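Local coordinates for catechol 1,2-dioxygenase (Burkholderia ambifaria, PDB 5VXT), which probably catalyses the iron(III)-dependent intradiol cleavage of catechol by molecular oxygen to cis,cis-muconate, at residues P147-G152 / L288-D293; L275-T280 / I298-V303. One frame throughout, in Å; residues are numbered along the deposited sequence.

Contact 1. Residues P147-G152 / L288-D293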
loop_
_atom_site.group_PDB
_atom_site.type_symbol
_atom_site.label_atom_id
_atom_site.label_comp_id
_atom_site.label_asym_id
_atom_site.label_seq_id
_atom_site.Cartn_x
_atom_site.Cartn_y
_atom_site.Cartn_z
ATOM N N PRO B 147 35.203 13.370 -14.347
ATOM C CA PRO B 147 34.659 12.861 -15.614
ATOM C C PRO B 147 34.818 11.352 -15.733
ATOM O O PRO B 147 35.817 10.774 -15.297
ATOM C CB PRO B 147 35.482 13.599 -16.677
ATOM C CG PRO B 147 36.773 13.918 -15.987
ATOM C CD PRO B 147 36.428 14.168 -14.541
ATOM N N LEU B 148 33.819 10.721 -16.351
ATOM C CA LEU B 148 33.769 9.275 -16.526
ATOM C C LEU B 148 33.360 8.957 -17.957
ATOM O O LEU B 148 32.358 9.492 -18.448
ATOM C CB LEU B 148 32.772 8.635 -15.543
ATOM C CG LEU B 148 32.465 7.150 -15.742
ATOM C CD1 LEU B 148 33.622 6.278 -15.306
ATOM C CD2 LEU B 148 31.200 6.773 -14.984
ATOM N N VAL B 149 34.122 8.090 -18.622
ATOM C CA VAL B 149 33.782 7.617 -19.964
ATOM C C VAL B 149 33.381 6.150 -19.873
ATOM O O VAL B 149 34.154 5.315 -19.385
ATOM C CB VAL B 149 34.942 7.801 -20.953
ATOM C CG1 VAL B 149 34.602 7.114 -22.259
ATOM C CG2 VAL B 149 35.195 9.269 -21.184
ATOM N N ILE B 150 32.169 5.837 -20.334
ATOM C CA ILE B 150 31.684 4.467 -20.435
ATOM C C ILE B 150 31.559 4.131 -21.909
ATOM O O ILE B 150 30.901 4.859 -22.662
ATOM C CB ILE B 150 30.332 4.283 -19.727
ATOM C CG1 ILE B 150 30.377 4.877 -18.320
ATOM C CG2 ILE B 150 29.969 2.810 -19.691
ATOM C CD1 ILE B 150 29.007 4.919 -17.643
ATOM N N HIS B 151 32.192 3.038 -22.327
ATOM C CA HIS B 151 32.214 2.690 -23.739
ATOM C C HIS B 151 32.222 1.180 -23.887
ATOM O O HIS B 151 32.737 0.458 -23.031
ATOM C CB HIS B 151 33.439 3.285 -24.444
ATOM C CG HIS B 151 34.743 2.779 -23.912
ATOM N ND1 HIS B 151 35.463 1.775 -24.526
ATOM C CD2 HIS B 151 35.459 3.139 -22.821
ATOM C CE1 HIS B 151 36.565 1.541 -23.837
ATOM N NE2 HIS B 151 36.589 2.358 -22.799
ATOM N N GLY B 152 31.666 0.715 -24.992
ATOM C CA GLY B 152 31.768 -0.687 -25.322
ATOM C C GLY B 152 31.035 -0.981 -26.604
ATOM O O GLY B 152 30.694 -0.076 -27.367
ATOM N N LEU B 288 38.294 15.053 -25.717
ATOM C CA LEU B 288 36.979 14.430 -25.772
ATOM C C LEU B 288 35.878 15.338 -25.241
ATOM O O LEU B 288 34.761 14.866 -25.004
ATOM C CB LEU B 288 36.978 13.113 -24.988
ATOM C CG LEU B 288 37.654 11.884 -25.598
ATOM C CD1 LEU B 288 39.149 11.965 -25.443
ATOM C CD2 LEU B 288 37.118 10.610 -24.962
ATOM N N GLY B 289 36.164 16.624 -25.043
ATOM C CA GLY B 289 35.199 17.528 -24.457
ATOM C C GLY B 289 35.035 17.397 -22.961
ATOM O O GLY B 289 34.139 18.035 -22.393
ATOM N N LEU B 290 35.866 16.588 -22.308
ATOM C CA LEU B 290 35.796 16.401 -20.868
ATOM C C LEU B 290 36.378 17.606 -20.135
ATOM O O LEU B 290 37.225 18.333 -20.661
ATOM C CB LEU B 290 36.541 15.130 -20.459
ATOM C CG LEU B 290 36.113 13.857 -21.193
ATOM C CD1 LEU B 290 36.833 12.635 -20.639
ATOM C CD2 LEU B 290 34.603 13.683 -21.124
ATOM N N LYS B 291 35.912 17.806 -18.901
ATOM C CA LYS B 291 36.255 18.993 -18.127
ATOM C C LYS B 291 37.632 18.917 -17.479
ATOM O O LYS B 291 38.031 19.876 -16.807
ATOM C CB LYS B 291 35.191 19.240 -17.050
ATOM C CG LYS B 291 35.104 18.171 -15.971
ATOM C CD LYS B 291 34.167 18.615 -14.856
ATOM C CE LYS B 291 34.081 17.582 -13.747
ATOM N NZ LYS B 291 33.117 17.992 -12.690
ATOM N N ALA B 292 38.367 17.823 -17.667
ATOM C CA ALA B 292 39.671 17.657 -17.038
ATOM C C ALA B 292 40.468 16.624 -17.821
ATOM O O ALA B 292 39.896 15.756 -18.486
ATOM C CB ALA B 292 39.533 17.242 -15.567
ATOM N N ASP B 293 41.800 16.729 -17.740
ATOM C CA ASP B 293 42.659 15.856 -18.537
ATOM C C ASP B 293 42.593 14.411 -18.052
ATOM O O ASP B 293 42.424 13.484 -18.853
ATOM C CB ASP B 293 44.098 16.361 -18.512
ATOM C CG ASP B 293 45.037 15.442 -19.256
ATOM O OD1 ASP B 293 44.769 15.161 -20.446
ATOM O OD2 ASP B 293 46.033 14.993 -18.650
#
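V149 and L290 make the closest approach between 147-152 and 288-293: CG2 of V149 lies 3.8 Å from CD1 of L290, and the two side chains cross at about a right angle. That methyl is available to the loop because CG2 stands anti to the carbonyl carbon of V149 while CG1 is anti to the backbone N (chi1 172°). The same CG2 also meets CD2 of L288 at 4.4 Å, so one valine methyl touches both leucines. The second apolar group gathers round the ring of P147. Its CB lies 4.2 Å from CB of L290 and its CG 4.3 Å from CB of A292. A charged residue adds an aliphatic contact: CE of K291 comes within 4.2 Å of CD of P147, so three ring carbons meet the loop, while NZ hydrogen-bonds to A145 O. All the close contacts are carbon to carbon. P147 and V149 hydrogen-bond through their backbones to Q296 of strand 295-303, and Y295 touches P147, V149 and L290. The contact thus packs the connection between strands 280-282 and 295-303 onto their own sheet, at the start of strand 147-155.

Contact 2. Residues L275-T280 / I298-V303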
loop_
_atom_site.group_PDB
_atom_site.type_symbol
_atom_site.label_atom_id
_atom_site.label_comp_id
_atom_site.label_asym_id
_atom_site.label_seq_id
_atom_site.Cartn_x
_atom_site.Cartn_y
_atom_site.Cartn_z
ATOM N N LEU B 275 28.650 -7.858 -13.056
ATOM C CA LEU B 275 28.286 -6.465 -13.285
ATOM C C LEU B 275 29.156 -5.507 -12.474
ATOM O O LEU B 275 28.687 -4.451 -12.036
ATOM C CB LEU B 275 26.803 -6.249 -12.970
ATOM C CG LEU B 275 25.828 -7.077 -13.810
ATOM C CD1 LEU B 275 24.370 -6.784 -13.444
ATOM C CD2 LEU B 275 26.044 -6.861 -15.309
ATOM N N ILE B 276 30.422 -5.871 -12.269
ATOM C CA ILE B 276 31.398 -5.073 -11.529
ATOM C C ILE B 276 32.638 -4.920 -12.401
ATOM O O ILE B 276 33.655 -5.580 -12.147
ATOM C CB ILE B 276 31.765 -5.721 -10.184
ATOM C CG1 ILE B 276 30.509 -6.150 -9.417
ATOM C CG2 ILE B 276 32.607 -4.766 -9.349
ATOM C CD1 ILE B 276 30.846 -6.867 -8.118
ATOM N N PRO B 277 32.607 -4.080 -13.424
ATOM C CA PRO B 277 33.738 -4.011 -14.362
ATOM C C PRO B 277 34.856 -3.145 -13.815
ATOM O O PRO B 277 34.615 -2.220 -13.025
ATOM C CB PRO B 277 33.117 -3.398 -15.625
ATOM C CG PRO B 277 31.843 -2.736 -15.183
ATOM C CD PRO B 277 31.545 -3.115 -13.748
ATOM N N PRO B 278 36.103 -3.440 -14.189
ATOM C CA PRO B 278 37.225 -2.583 -13.790
ATOM C C PRO B 278 37.070 -1.164 -14.310
ATOM O O PRO B 278 36.516 -0.928 -15.385
ATOM C CB PRO B 278 38.434 -3.271 -14.426
ATOM C CG PRO B 278 38.031 -4.698 -14.534
ATOM C CD PRO B 278 36.553 -4.701 -14.796
ATOM N N VAL B 279 37.565 -0.218 -13.517
ATOM C CA VAL B 279 37.676 1.186 -13.902
ATOM C C VAL B 279 39.152 1.503 -14.127
ATOM O O VAL B 279 40.010 1.076 -13.345
ATOM C CB VAL B 279 37.066 2.111 -12.828
ATOM C CG1 VAL B 279 37.034 3.551 -13.314
ATOM C CG2 VAL B 279 35.661 1.632 -12.426
ATOM N N THR B 280 39.443 2.251 -15.197
ATOM C CA THR B 280 40.800 2.618 -15.595
ATOM C C THR B 280 40.986 4.131 -15.522
ATOM O O THR B 280 40.086 4.888 -15.894
ATOM C CB THR B 280 41.112 2.135 -17.033
ATOM O OG1 THR B 280 41.332 0.721 -17.045
ATOM C CG2 THR B 280 42.339 2.814 -17.588
ATOM N N ILE B 298 35.504 3.163 -18.165
ATOM C CA ILE B 298 34.955 1.830 -17.958
ATOM C C ILE B 298 34.599 1.239 -19.307
ATOM O O ILE B 298 33.744 1.783 -20.018
ATOM C CB ILE B 298 33.720 1.840 -17.043
ATOM C CG1 ILE B 298 34.058 2.438 -15.681
ATOM C CG2 ILE B 298 33.199 0.430 -16.896
ATOM C CD1 ILE B 298 32.924 2.349 -14.686
ATOM N N GLU B 299 35.225 0.116 -19.647
ATOM C CA GLU B 299 34.845 -0.640 -20.833
ATOM C C GLU B 299 33.809 -1.679 -20.424
ATOM O O GLU B 299 34.052 -2.498 -19.531
ATOM C CB GLU B 299 36.055 -1.299 -21.502
ATOM C CG GLU B 299 35.662 -2.200 -22.672
ATOM C CD GLU B 299 36.838 -2.648 -23.525
ATOM O OE1 GLU B 299 37.915 -2.020 -23.446
ATOM O OE2 GLU B 299 36.676 -3.630 -24.280
ATOM N N PHE B 300 32.641 -1.629 -21.049
ATOM C CA PHE B 300 31.587 -2.573 -20.715
ATOM C C PHE B 300 30.795 -2.889 -21.968
ATOM O O PHE B 300 30.203 -1.992 -22.577
ATOM C CB PHE B 300 30.674 -2.020 -19.629
ATOM C CG PHE B 300 29.788 -3.055 -19.021
ATOM C CD1 PHE B 300 30.274 -3.924 -18.058
ATOM C CD2 PHE B 300 28.473 -3.175 -19.426
ATOM C CE1 PHE B 300 29.454 -4.880 -17.490
ATOM C CE2 PHE B 300 27.658 -4.135 -18.866
ATOM C CZ PHE B 300 28.152 -4.988 -17.903
ATOM N N ASN B 301 30.783 -4.157 -22.339
ATOM C CA ASN B 301 30.062 -4.617 -23.512
ATOM C C ASN B 301 28.728 -5.207 -23.087
ATOM O O ASN B 301 28.582 -5.726 -21.977
ATOM C CB ASN B 301 30.876 -5.655 -24.268
ATOM C CG ASN B 301 32.209 -5.105 -24.725
ATOM O OD1 ASN B 301 32.300 -3.955 -25.163
ATOM N ND2 ASN B 301 33.254 -5.912 -24.605
ATOM N N PHE B 302 27.748 -5.114 -23.979
ATOM C CA PHE B 302 26.436 -5.702 -23.751
ATOM C C PHE B 302 26.273 -6.871 -24.707
ATOM O O PHE B 302 26.344 -6.688 -25.928
ATOM C CB PHE B 302 25.321 -4.677 -23.953
ATOM C CG PHE B 302 25.404 -3.496 -23.034
ATOM C CD1 PHE B 302 24.894 -3.563 -21.745
ATOM C CD2 PHE B 302 25.958 -2.305 -23.462
ATOM C CE1 PHE B 302 24.954 -2.468 -20.905
ATOM C CE2 PHE B 302 26.024 -1.213 -22.625
ATOM C CZ PHE B 302 25.518 -1.290 -21.350
ATOM N N VAL B 303 26.086 -8.067 -24.161
ATOM C CA VAL B 303 25.807 -9.257 -24.956
ATOM C C VAL B 303 24.323 -9.552 -24.804
ATOM O O VAL B 303 23.858 -9.872 -23.706
ATOM C CB VAL B 303 26.660 -10.459 -24.529
ATOM C CG1 VAL B 303 26.279 -11.683 -25.341
ATOM C CG2 VAL B 303 28.153 -10.158 -24.709
HETATM O O HOH W 1 35.981 -3.152 -17.898
#
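P277 and F300 meet obliquely, CG of the proline ring lying 3.5 Å from CD1 of the phenylalanine. F300 has CG anti to its backbone N (chi1 -166°), which sets CG so that the ring can reach the loop although the CB bond itself points neither toward nor away from it. L275 approaches differently: its CD2 sits at the ring edge, near the ring plane, 3.8 Å from CZ of F300. The same CG of P277 also touches CG2 of I298 at 3.8 Å, so the proline fits against two residues of the strand at once. I298 divides its branches between partners: CG2 takes P277, whereas CD1 runs to CG2 of V279 at 3.6 Å, with the two side chains set obliquely. One water joins the backbones, donating to E299 O at 2.6 Å and, more weakly, to P278 O at 3.4 Å. F255 of strand 251-256 packs on P277, I298 and F300, between the two sheets of the beta-sandwich core of intradiol dioxygenases. Segment 275-280 passes from strand 251-256 of one sheet, where L275 bonds to N256, to strand 295-303 of the other, where T280, opening outermost strand 280-282, pairs with D297.

Contacts 1 and 2 are joined through neighbouring parallel strands of one sheet, 147-155 and 295-303, with centres 15 Å apart. Two probable backbone hydrogen bonds connect them directly: V149 O to I298 N at 2.8 Å and H151 O to F300 N at 2.9 Å. V149 and I298 thus each pack against a loop while belonging to the same strand pairing. Along the sequence the segments alternate, 275-280 and 288-293 both falling between the two strands. Contact 2 stays outside the iron site: the L275 side chain is about 12 Å from the bound iron(III) and about 11 Å from catechol, whereas Y178, H238 and H240 coordinate the metal.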